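Local coordinates for protein 6-phosphogluconate dehydratase (Shewanella oneidensis, PDB 2GP4) that catalyses the dehydration of 6-phosphogluconate to 2-keto-3-deoxy-6-phosphogluconate, a step of the Entner-Doudoroff pathway, and was crystallised without its iron-sulfur cluster, at residues D30-R35 with V302-I307; G184-G189 with R332-I337; S306-I311 with S344-A349; G310-L315 with G384-D389. All coordinates share one frame; numbering follows the deposited sequence.

Contact 1 (D30-R35 with V302-I307)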
loop_
_atom_site.group_PDB
_atom_site.type_symbol
_atom_site.label_atom_id
_atom_site.label_comp_id
_atom_site.label_asym_id
_atom_site.label_seq_id
_atom_site.Cartn_x
_atom_site.Cartn_y
_atom_site.Cartn_z
ATOM N N ASP A 30 -5.336 -3.935 19.536
ATOM C CA ASP A 30 -6.446 -3.766 20.478
ATOM C C ASP A 30 -7.186 -2.439 20.282
ATOM O O ASP A 30 -8.417 -2.382 20.398
ATOM C CB ASP A 30 -5.950 -3.847 21.923
ATOM C CG ASP A 30 -5.452 -5.228 22.306
ATOM O OD1 ASP A 30 -5.648 -6.198 21.536
ATOM O OD2 ASP A 30 -4.854 -5.335 23.402
ATOM N N ARG A 31 -6.430 -1.381 20.000
ATOM C CA ARG A 31 -7.009 -0.059 19.774
ATOM C C ARG A 31 -7.921 -0.075 18.550
ATOM O O ARG A 31 -9.004 0.514 18.573
ATOM C CB ARG A 31 -5.914 0.996 19.606
ATOM C CG ARG A 31 -6.446 2.418 19.431
ATOM C CD ARG A 31 -5.329 3.448 19.514
ATOM N NE ARG A 31 -4.350 3.265 18.440
ATOM C CZ ARG A 31 -3.198 3.917 18.345
ATOM N NH1 ARG A 31 -2.851 4.807 19.267
ATOM N NH2 ARG A 31 -2.392 3.674 17.324
ATOM N N ILE A 32 -7.470 -0.758 17.499
ATOM C CA ILE A 32 -8.216 -0.880 16.250
ATOM C C ILE A 32 -9.480 -1.723 16.453
ATOM O O ILE A 32 -10.549 -1.374 15.945
ATOM C CB ILE A 32 -7.323 -1.438 15.105
ATOM C CG1 ILE A 32 -6.222 -0.426 14.748
ATOM C CG2 ILE A 32 -8.146 -1.747 13.868
ATOM C CD1 ILE A 32 -5.036 -1.016 14.006
ATOM N N ILE A 33 -9.358 -2.814 17.213
ATOM C CA ILE A 33 -10.498 -3.660 17.544
ATOM C C ILE A 33 -11.564 -2.847 18.280
ATOM O O ILE A 33 -12.752 -2.931 17.949
ATOM C CB ILE A 33 -10.076 -4.891 18.390
ATOM C CG1 ILE A 33 -9.212 -5.849 17.555
ATOM C CG2 ILE A 33 -11.307 -5.610 18.997
ATOM C CD1 ILE A 33 -8.470 -6.897 18.375
ATOM N N ALA A 34 -11.129 -2.055 19.263
ATOM C CA ALA A 34 -12.034 -1.229 20.068
ATOM C C ALA A 34 -12.736 -0.192 19.212
ATOM O O ALA A 34 -13.944 0.013 19.329
ATOM C CB ALA A 34 -11.278 -0.548 21.211
ATOM N N ARG A 35 -11.968 0.449 18.342
ATOM C CA ARG A 35 -12.474 1.537 17.521
ATOM C C ARG A 35 -13.389 1.027 16.411
ATOM O O ARG A 35 -14.248 1.757 15.943
ATOM C CB ARG A 35 -11.304 2.322 16.933
ATOM C CG ARG A 35 -11.676 3.629 16.266
ATOM C CD ARG A 35 -10.424 4.408 15.945
ATOM N NE ARG A 35 -9.503 3.599 15.161
ATOM C CZ ARG A 35 -8.187 3.562 15.334
ATOM N NH1 ARG A 35 -7.604 4.286 16.279
ATOM N NH2 ARG A 35 -7.457 2.781 14.559
ATOM N N VAL A 302 -10.037 -11.308 6.118
ATOM C CA VAL A 302 -9.708 -9.917 6.378
ATOM C C VAL A 302 -10.317 -9.560 7.736
ATOM O O VAL A 302 -11.540 -9.574 7.908
ATOM C CB VAL A 302 -10.221 -8.972 5.262
ATOM C CG1 VAL A 302 -9.983 -7.519 5.635
ATOM C CG2 VAL A 302 -9.556 -9.307 3.912
ATOM N N ASN A 303 -9.445 -9.283 8.700
ATOM C CA ASN A 303 -9.848 -8.904 10.052
ATOM C C ASN A 303 -8.794 -7.976 10.633
ATOM O O ASN A 303 -7.805 -7.683 9.962
ATOM C CB ASN A 303 -10.059 -10.134 10.950
ATOM C CG ASN A 303 -8.805 -10.981 11.096
ATOM O OD1 ASN A 303 -7.786 -10.525 11.615
ATOM N ND2 ASN A 303 -8.879 -12.220 10.646
ATOM N N GLU A 304 -9.003 -7.527 11.867
ATOM C CA GLU A 304 -8.106 -6.575 12.516
ATOM C C GLU A 304 -6.656 -7.066 12.577
ATOM O O GLU A 304 -5.730 -6.310 12.275
ATOM C CB GLU A 304 -8.615 -6.209 13.913
ATOM C CG GLU A 304 -10.038 -5.626 13.946
ATOM C CD GLU A 304 -11.122 -6.650 14.296
ATOM O OE1 GLU A 304 -11.070 -7.798 13.812
ATOM O OE2 GLU A 304 -12.045 -6.293 15.061
ATOM N N LYS A 305 -6.467 -8.331 12.946
ATOM C CA LYS A 305 -5.128 -8.911 13.061
ATOM C C LYS A 305 -4.431 -9.024 11.706
ATOM O O LYS A 305 -3.225 -8.766 11.598
ATOM C CB LYS A 305 -5.185 -10.293 13.708
ATOM C CG LYS A 305 -5.530 -10.290 15.184
ATOM C CD LYS A 305 -5.852 -11.692 15.645
ATOM C CE LYS A 305 -6.549 -11.685 16.990
ATOM N NZ LYS A 305 -5.596 -11.448 18.113
ATOM N N SER A 306 -5.188 -9.418 10.681
ATOM C CA SER A 306 -4.608 -9.622 9.356
ATOM C C SER A 306 -4.306 -8.283 8.683
ATOM O O SER A 306 -3.323 -8.161 7.955
ATOM C CB SER A 306 -5.488 -10.526 8.484
ATOM O OG SER A 306 -6.786 -9.989 8.316
ATOM N N ILE A 307 -5.143 -7.285 8.956
ATOM C CA ILE A 307 -4.883 -5.908 8.534
ATOM C C ILE A 307 -3.603 -5.361 9.172
ATOM O O ILE A 307 -2.731 -4.822 8.474
ATOM C CB ILE A 307 -6.099 -4.982 8.814
ATOM C CG1 ILE A 307 -7.225 -5.261 7.807
ATOM C CG2 ILE A 307 -5.702 -3.499 8.778
ATOM C CD1 ILE A 307 -6.859 -4.993 6.342
HETATM O O HOH W 1 -6.196 -9.042 20.036
HETATM O O HOH W 2 -13.784 -4.692 16.325
#

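Contact 2 (G184-G189 with R332-I337)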
loop_
_atom_site.group_PDB
_atom_site.type_symbol
_atom_site.label_atom_id
_atom_site.label_comp_id
_atom_site.label_asym_id
_atom_site.label_seq_id
_atom_site.Cartn_x
_atom_site.Cartn_y
_atom_site.Cartn_z
ATOM N N GLY A 184 -13.990 -4.415 -3.624
ATOM C CA GLY A 184 -15.185 -4.961 -4.262
ATOM C C GLY A 184 -15.554 -6.321 -3.706
ATOM O O GLY A 184 -16.728 -6.608 -3.477
ATOM N N ALA A 185 -14.542 -7.158 -3.485
ATOM C CA ALA A 185 -14.738 -8.498 -2.945
ATOM C C ALA A 185 -15.369 -8.467 -1.551
ATOM O O ALA A 185 -16.246 -9.276 -1.251
ATOM C CB ALA A 185 -13.431 -9.251 -2.910
ATOM N N LEU A 186 -14.935 -7.530 -0.707
ATOM C CA LEU A 186 -15.480 -7.436 0.650
ATOM C C LEU A 186 -16.969 -7.061 0.707
ATOM O O LEU A 186 -17.622 -7.271 1.733
ATOM C CB LEU A 186 -14.623 -6.518 1.527
ATOM C CG LEU A 186 -13.196 -7.029 1.773
ATOM C CD1 LEU A 186 -12.281 -5.888 2.210
ATOM C CD2 LEU A 186 -13.157 -8.201 2.766
ATOM N N SER A 187 -17.508 -6.533 -0.392
ATOM C CA SER A 187 -18.957 -6.371 -0.527
ATOM C C SER A 187 -19.664 -7.725 -0.541
ATOM O O SER A 187 -20.836 -7.828 -0.186
ATOM C CB SER A 187 -19.310 -5.584 -1.788
ATOM O OG SER A 187 -19.424 -4.204 -1.505
ATOM N N PHE A 188 -18.936 -8.755 -0.965
ATOM C CA PHE A 188 -19.449 -10.118 -1.007
ATOM C C PHE A 188 -18.651 -10.967 -0.030
ATOM O O PHE A 188 -18.279 -12.103 -0.323
ATOM C CB PHE A 188 -19.378 -10.656 -2.438
ATOM C CG PHE A 188 -20.292 -9.931 -3.388
ATOM C CD1 PHE A 188 -19.953 -8.672 -3.883
ATOM C CD2 PHE A 188 -21.509 -10.491 -3.762
ATOM C CE1 PHE A 188 -20.802 -7.993 -4.742
ATOM C CE2 PHE A 188 -22.366 -9.816 -4.626
ATOM C CZ PHE A 188 -22.008 -8.567 -5.120
ATOM N N GLY A 189 -18.418 -10.385 1.148
ATOM C CA GLY A 189 -17.541 -10.941 2.164
ATOM C C GLY A 189 -17.902 -12.304 2.713
ATOM O O GLY A 189 -17.079 -12.935 3.373
ATOM N N ARG A 332 -11.631 -0.501 5.851
ATOM C CA ARG A 332 -12.894 0.208 6.062
ATOM C C ARG A 332 -14.069 -0.534 5.453
ATOM O O ARG A 332 -15.137 -0.598 6.056
ATOM C CB ARG A 332 -12.841 1.643 5.525
ATOM C CG ARG A 332 -13.982 2.536 6.039
ATOM C CD ARG A 332 -13.948 2.645 7.563
ATOM N NE ARG A 332 -15.226 3.042 8.147
ATOM C CZ ARG A 332 -16.201 2.195 8.474
ATOM N NH1 ARG A 332 -16.061 0.892 8.257
ATOM N NH2 ARG A 332 -17.323 2.652 9.020
ATOM N N ALA A 333 -13.857 -1.102 4.267
ATOM C CA ALA A 333 -14.869 -1.910 3.596
ATOM C C ALA A 333 -15.292 -3.080 4.479
ATOM O O ALA A 333 -16.445 -3.501 4.446
ATOM C CB ALA A 333 -14.353 -2.412 2.243
ATOM N N ALA A 334 -14.353 -3.579 5.280
ATOM C CA ALA A 334 -14.588 -4.730 6.152
ATOM C C ALA A 334 -14.966 -4.332 7.574
ATOM O O ALA A 334 -14.908 -5.161 8.490
ATOM C CB ALA A 334 -13.362 -5.637 6.159
ATOM N N GLY A 335 -15.345 -3.066 7.756
ATOM C CA GLY A 335 -15.770 -2.561 9.062
ATOM C C GLY A 335 -14.638 -2.258 10.030
ATOM O O GLY A 335 -14.872 -2.054 11.228
ATOM N N ILE A 336 -13.411 -2.213 9.514
ATOM C CA ILE A 336 -12.226 -2.000 10.337
ATOM C C ILE A 336 -11.659 -0.601 10.122
ATOM O O ILE A 336 -11.357 -0.212 8.992
ATOM C CB ILE A 336 -11.155 -3.085 10.062
ATOM C CG1 ILE A 336 -11.742 -4.475 10.347
ATOM C CG2 ILE A 336 -9.914 -2.850 10.920
ATOM C CD1 ILE A 336 -11.142 -5.600 9.524
ATOM N N ILE A 337 -11.522 0.150 11.212
ATOM C CA ILE A 337 -11.081 1.542 11.144
ATOM C C ILE A 337 -9.628 1.691 11.595
ATOM O O ILE A 337 -9.315 1.481 12.768
ATOM C CB ILE A 337 -12.003 2.475 11.974
ATOM C CG1 ILE A 337 -13.480 2.203 11.642
ATOM C CG2 ILE A 337 -11.616 3.948 11.756
ATOM C CD1 ILE A 337 -14.490 3.048 12.412
#

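Contact 3 (S306-I311 with S344-A349)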
loop_
_atom_site.group_PDB
_atom_site.type_symbol
_atom_site.label_atom_id
_atom_site.label_comp_id
_atom_site.label_asym_id
_atom_site.label_seq_id
_atom_site.Cartn_x
_atom_site.Cartn_y
_atom_site.Cartn_z
ATOM N N SER A 306 -5.188 -9.418 10.681
ATOM C CA SER A 306 -4.608 -9.622 9.356
ATOM C C SER A 306 -4.306 -8.283 8.683
ATOM O O SER A 306 -3.323 -8.161 7.955
ATOM C CB SER A 306 -5.488 -10.526 8.484
ATOM O OG SER A 306 -6.786 -9.989 8.316
ATOM N N ILE A 307 -5.143 -7.285 8.956
ATOM C CA ILE A 307 -4.883 -5.908 8.534
ATOM C C ILE A 307 -3.603 -5.361 9.172
ATOM O O ILE A 307 -2.731 -4.822 8.474
ATOM C CB ILE A 307 -6.099 -4.982 8.814
ATOM C CG1 ILE A 307 -7.225 -5.261 7.807
ATOM C CG2 ILE A 307 -5.702 -3.499 8.778
ATOM C CD1 ILE A 307 -6.859 -4.993 6.342
ATOM N N VAL A 308 -3.482 -5.511 10.489
ATOM C CA VAL A 308 -2.258 -5.120 11.194
ATOM C C VAL A 308 -1.039 -5.840 10.590
ATOM O O VAL A 308 -0.017 -5.212 10.325
ATOM C CB VAL A 308 -2.368 -5.362 12.723
ATOM C CG1 VAL A 308 -0.995 -5.329 13.400
ATOM C CG2 VAL A 308 -3.300 -4.338 13.360
ATOM N N ASN A 309 -1.178 -7.145 10.350
ATOM C CA ASN A 309 -0.140 -7.954 9.714
ATOM C C ASN A 309 0.305 -7.360 8.378
ATOM O O ASN A 309 1.499 -7.332 8.067
ATOM C CB ASN A 309 -0.612 -9.411 9.523
ATOM C CG ASN A 309 -0.530 -10.249 10.817
ATOM O OD1 ASN A 309 -0.151 -9.751 11.880
ATOM N ND2 ASN A 309 -0.883 -11.536 10.714
ATOM N N GLY A 310 -0.665 -6.880 7.603
ATOM C CA GLY A 310 -0.398 -6.261 6.314
ATOM C C GLY A 310 0.401 -4.990 6.471
ATOM O O GLY A 310 1.314 -4.730 5.691
ATOM N N ILE A 311 0.065 -4.202 7.488
ATOM C CA ILE A 311 0.773 -2.959 7.762
ATOM C C ILE A 311 2.226 -3.210 8.176
ATOM O O ILE A 311 3.133 -2.540 7.673
ATOM C CB ILE A 311 0.050 -2.097 8.820
ATOM C CG1 ILE A 311 -1.330 -1.666 8.313
ATOM C CG2 ILE A 311 0.899 -0.875 9.188
ATOM C CD1 ILE A 311 -2.179 -0.912 9.365
ATOM N N SER A 344 2.051 5.145 12.351
ATOM C CA SER A 344 3.185 5.839 12.948
ATOM C C SER A 344 3.705 5.108 14.184
ATOM O O SER A 344 4.916 4.980 14.368
ATOM C CB SER A 344 2.779 7.279 13.297
ATOM O OG SER A 344 3.864 8.043 13.778
ATOM N N GLU A 345 2.790 4.609 15.012
ATOM C CA GLU A 345 3.163 3.905 16.240
ATOM C C GLU A 345 3.637 2.473 15.979
ATOM O O GLU A 345 4.512 1.965 16.688
ATOM C CB GLU A 345 2.042 3.983 17.294
ATOM C CG GLU A 345 1.902 5.398 17.871
ATOM C CD GLU A 345 0.602 5.673 18.615
ATOM O OE1 GLU A 345 -0.161 4.726 18.913
ATOM O OE2 GLU A 345 0.352 6.868 18.917
ATOM N N LEU A 346 3.080 1.834 14.954
ATOM C CA LEU A 346 3.559 0.521 14.522
ATOM C C LEU A 346 4.955 0.622 13.938
ATOM O O LEU A 346 5.809 -0.232 14.209
ATOM C CB LEU A 346 2.618 -0.117 13.501
ATOM C CG LEU A 346 1.331 -0.718 14.066
ATOM C CD1 LEU A 346 0.379 -1.084 12.955
ATOM C CD2 LEU A 346 1.618 -1.926 14.964
ATOM N N SER A 347 5.179 1.670 13.141
ATOM C CA SER A 347 6.466 1.911 12.491
ATOM C C SER A 347 7.613 1.915 13.500
ATOM O O SER A 347 8.669 1.332 13.246
ATOM C CB SER A 347 6.433 3.228 11.714
ATOM O OG SER A 347 7.695 3.533 11.154
ATOM N N ASP A 348 7.383 2.552 14.649
ATOM C CA ASP A 348 8.374 2.613 15.723
ATOM C C ASP A 348 8.814 1.243 16.233
ATOM O O ASP A 348 9.918 1.109 16.764
ATOM C CB ASP A 348 7.845 3.446 16.892
ATOM C CG ASP A 348 7.797 4.923 16.584
ATOM O OD1 ASP A 348 8.405 5.373 15.587
ATOM O OD2 ASP A 348 7.147 5.648 17.356
ATOM N N ALA A 349 7.957 0.237 16.072
ATOM C CA ALA A 349 8.268 -1.116 16.537
ATOM C C ALA A 349 8.712 -2.080 15.426
ATOM O O ALA A 349 9.274 -3.135 15.711
ATOM C CB ALA A 349 7.089 -1.694 17.298
#

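Contact 4 (G310-L315 with G384-D389)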
loop_
_atom_site.group_PDB
_atom_site.type_symbol
_atom_site.label_atom_id
_atom_site.label_comp_id
_atom_site.label_asym_id
_atom_site.label_seq_id
_atom_site.Cartn_x
_atom_site.Cartn_y
_atom_site.Cartn_z
ATOM N N GLY A 310 -0.665 -6.880 7.603
ATOM C CA GLY A 310 -0.398 -6.261 6.314
ATOM C C GLY A 310 0.401 -4.990 6.471
ATOM O O GLY A 310 1.314 -4.730 5.691
ATOM N N ILE A 311 0.065 -4.202 7.488
ATOM C CA ILE A 311 0.773 -2.959 7.762
ATOM C C ILE A 311 2.226 -3.210 8.176
ATOM O O ILE A 311 3.133 -2.540 7.673
ATOM C CB ILE A 311 0.050 -2.097 8.820
ATOM C CG1 ILE A 311 -1.330 -1.666 8.313
ATOM C CG2 ILE A 311 0.899 -0.875 9.188
ATOM C CD1 ILE A 311 -2.179 -0.912 9.365
ATOM N N VAL A 312 2.455 -4.164 9.083
ATOM C CA VAL A 312 3.829 -4.409 9.558
ATOM C C VAL A 312 4.730 -4.949 8.430
ATOM O O VAL A 312 5.912 -4.603 8.357
ATOM C CB VAL A 312 3.927 -5.269 10.878
ATOM C CG1 VAL A 312 2.747 -5.018 11.817
ATOM C CG2 VAL A 312 4.067 -6.730 10.580
ATOM N N ALA A 313 4.154 -5.764 7.548
ATOM C CA ALA A 313 4.862 -6.276 6.375
ATOM C C ALA A 313 5.177 -5.154 5.391
ATOM O O ALA A 313 6.259 -5.121 4.809
ATOM C CB ALA A 313 4.050 -7.344 5.696
ATOM N N LEU A 314 4.214 -4.252 5.204
ATOM C CA LEU A 314 4.435 -3.020 4.452
ATOM C C LEU A 314 5.597 -2.213 5.033
ATOM O O LEU A 314 6.422 -1.687 4.287
ATOM C CB LEU A 314 3.154 -2.184 4.435
ATOM C CG LEU A 314 3.015 -0.910 3.591
ATOM C CD1 LEU A 314 3.563 0.330 4.302
ATOM C CD2 LEU A 314 3.616 -1.075 2.199
ATOM N N LEU A 315 5.662 -2.139 6.362
ATOM C CA LEU A 315 6.720 -1.402 7.058
ATOM C C LEU A 315 8.076 -2.115 7.020
ATOM O O LEU A 315 9.101 -1.482 6.767
ATOM C CB LEU A 315 6.305 -1.091 8.503
ATOM C CG LEU A 315 5.169 -0.075 8.708
ATOM C CD1 LEU A 315 4.521 -0.248 10.075
ATOM C CD2 LEU A 315 5.656 1.366 8.517
ATOM N N GLY A 384 7.326 -11.709 17.344
ATOM C CA GLY A 384 6.018 -11.306 17.844
ATOM C C GLY A 384 5.520 -10.062 17.136
ATOM O O GLY A 384 4.767 -9.271 17.709
ATOM N N LEU A 385 5.939 -9.886 15.885
ATOM C CA LEU A 385 5.535 -8.717 15.105
ATOM C C LEU A 385 4.375 -9.005 14.149
ATOM O O LEU A 385 3.729 -8.075 13.653
ATOM C CB LEU A 385 6.738 -8.086 14.386
ATOM C CG LEU A 385 7.800 -7.484 15.319
ATOM C CD1 LEU A 385 9.097 -7.211 14.589
ATOM C CD2 LEU A 385 7.301 -6.231 16.048
ATOM N N LEU A 386 4.111 -10.286 13.901
ATOM C CA LEU A 386 2.924 -10.701 13.162
ATOM C C LEU A 386 2.054 -11.590 14.023
ATOM O O LEU A 386 2.560 -12.471 14.720
ATOM C CB LEU A 386 3.295 -11.471 11.888
ATOM C CG LEU A 386 3.962 -10.758 10.714
ATOM C CD1 LEU A 386 4.473 -11.779 9.706
ATOM C CD2 LEU A 386 2.998 -9.789 10.066
ATOM N N HIS A 387 0.745 -11.365 13.966
ATOM C CA HIS A 387 -0.220 -12.261 14.605
ATOM C C HIS A 387 -0.223 -13.610 13.894
ATOM O O HIS A 387 -0.421 -13.672 12.683
ATOM C CB HIS A 387 -1.624 -11.648 14.570
ATOM C CG HIS A 387 -1.754 -10.383 15.362
ATOM N ND1 HIS A 387 -1.870 -10.373 16.736
ATOM C CD2 HIS A 387 -1.797 -9.087 14.972
ATOM C CE1 HIS A 387 -1.979 -9.126 17.159
ATOM N NE2 HIS A 387 -1.940 -8.326 16.108
ATOM N N GLU A 388 0.002 -14.683 14.648
ATOM C CA GLU A 388 0.030 -16.036 14.095
ATOM C C GLU A 388 -1.356 -16.662 14.048
ATOM O O GLU A 388 -1.649 -17.496 13.180
ATOM C CB GLU A 388 0.952 -16.939 14.916
ATOM C CG GLU A 388 1.348 -18.212 14.171
ATOM C CD GLU A 388 1.823 -19.318 15.082
ATOM O OE1 GLU A 388 2.789 -19.096 15.856
ATOM O OE2 GLU A 388 1.239 -20.423 15.009
ATOM N N ASP A 389 -2.200 -16.260 14.993
ATOM C CA ASP A 389 -3.508 -16.868 15.192
ATOM C C ASP A 389 -4.541 -16.274 14.237
ATOM O O ASP A 389 -5.489 -15.603 14.658
ATOM C CB ASP A 389 -3.945 -16.713 16.656
ATOM C CG ASP A 389 -3.940 -15.264 17.119
ATOM O OD1 ASP A 389 -3.012 -14.506 16.758
ATOM O OD2 ASP A 389 -4.873 -14.878 17.835
#

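Contact 1 (D30-R35 with V302-I307)
I33 and E304 meet at about a right angle, the aliphatic stem of the glutamate laid across the CG1 branch of the isoleucine. CB of E304 comes within 3.7 Å of I33 CG1, and CG of E304 packs on the same carbon. E304 holds CG anti to its own carbonyl carbon (chi1 -57°), and a bend at chi2 (98°) then brings the carboxylate round to the backbone of helix 23-51, where OE2 lies 3.9 Å from CA of I33. I32 adds a lighter touch, its CG2 4.3 Å from E304 CG. E304 is the first residue of helix 304-316, whose start is closed by a capping box. N303 OD1 accepts from S306 N at 3.0 Å, the donor standing 42° out of the carbonyl plane, and S306 OG in return accepts from N303 N at 2.8 Å. The polar link across the contact runs through water: one molecule donates both to O of I33 (2.6 Å) and to OE2 of E304 (2.7 Å). With an alanine in place of E304, that water would probably lose its carboxylate mate and I33 CG1 part of its cover. A second water accepts from K305 NZ and donates to D30 OD1, bridging opposite charges whose atoms are 6.3 Å apart. Farther round helix 23-51, R31 and R35 both form salt bridges with D342 of helix 340-347.

Contact 2 (G184-G189 with R332-I337)
L186 pushes the CD1 end of its side chain against the methyl groups of two successive alanines, A333 and A334. CD1 of L186 lies 4.0 Å from CB of A333 and 4.1 Å from CB of A334, and the leucine stem follows, with L186 CB 4.2 Å from A333 CB. CG of L186 stands anti to its carbonyl carbon (chi1 -64°), which directs the branch across to the alanines. This is the close part of the contact, and V302 packs on both L186 and A334. Here the ends of two helices, 179-186 and 322-333, face each other. The second finishes in a Schellman motif, with G335 at positive phi (78°), I336 N bonded to A331 O, and G335 N bonded to R332 O at 3.0 Å; the first leads into a type I turn from L186 to G189. The outer side is different. S187 is exposed and points away from the alanines, and the ring of F188 lies on the far side of the turn. R332 also leads away, to a salt bridge with D625, while I337 CG1 sits 4.0 Å above one face of the R332 guanidinium. Between the segments themselves only alkyl groups meet, without a directional bond, so their fit rests on shape; their orientation is probably set by the carbonyl groups of L186, A334 and G335, which accept from Y43, R40 and S39 of helix 23-51.

Contact 3 (S306-I311 with S344-A349)
With CG1 beside the backbone N (chi1 -63°), I311 has CG2 anti to that nitrogen, and L346 stretches CD1 out anti to its CA (chi2 170°); in these conformations the two methyls meet. CG2 of I311 and CD1 of L346 are 3.8 Å apart. The two side chains cross at about a right angle, and at this range L346 touches through its CD1 alone. V308, one turn earlier on helix 304-316, approaches the same methyl more loosely, its CG1 4.5 Å from L346 CD1. The contact is thus one leucine branch set against two branched residues spaced three apart on a helix. All three residues are buried and no hydrogen bond joins the segments, whose backbones stay well apart, with CA of I311 and CA of L346 separated by 8.1 Å. Only side chains meet between them. L346 is shared more widely, touching L315 farther along helix 304-316 and V28 of helix 23-51, while I311 also packs on I327 of helix 322-333. S344 OG and S347 OG of helix 340-347 bond to the backbone N atoms of L442 and L440, tying that helix to strand 440-445, an outermost strand of the mixed sheet.

Contact 4 (G310-L315 with G384-D389)
V312 faces L385 and L386 in the loop that leaves helix 372-383, just past the Schellman motif in which G384, at positive phi, ends that helix. The apolar part is mainly a meeting of methyls. CG2 of V312 lies 3.3 Å from CD2 of L386, a very short approach that is doubtful in its exact value at this resolution, the more so because V312 has an unusual chi1 (-33°). L386 CG stands 4.0 Å from the same V312 CG2. The two side chains meet at a slant. L386 keeps CG anti to its carbonyl carbon (chi1 -69°), and chi2 near 169° turns CD1 anti to CA and leaves CD2 as the branch facing V312, while helix 372-383 covers the leucine through I377, L380 and L381. L385 brings mainly its backbone, its side chain staying on L380 and P351. The polar bonds lie to the flank of this apolar patch: H387 N donates to N309 OD1, holding the loop to helix 304-316, and H387 NE2 bonds to T29 OG1 of helix 23-51. The last kind of contact sets alkyl against carbonyl: besides the less certain CG2, the CG1 methyl of V312 reaches the backbone oxygen of L385, 3.7 Å from V312 CG1 to L385 O.

How the contacts relate
Helix 304-316 is common to contacts 1, 3 and 4, which follow it from its start onward; contacts 3 and 4 are neighbours, their centres about 6 Å apart, joined by a probable hydrogen bond from H387 N to N309 OD1 (2.8 Å). Contact 1 is tied to contact 3 by the salt bridge R31 NH1 to E345 OE1 (2.7 Å), to contact 2 by a probable hydrogen bond from R35 NH2 to I337 O (2.9 Å), and to contact 4 by a long, weak ion pair, K305 NZ to D389 OD2 (3.5 Å). Contacts 2 and 4 do not touch. All four probably belong to the largely helical N-terminal domain of this cluster-free apo form, and none includes a bound ligand.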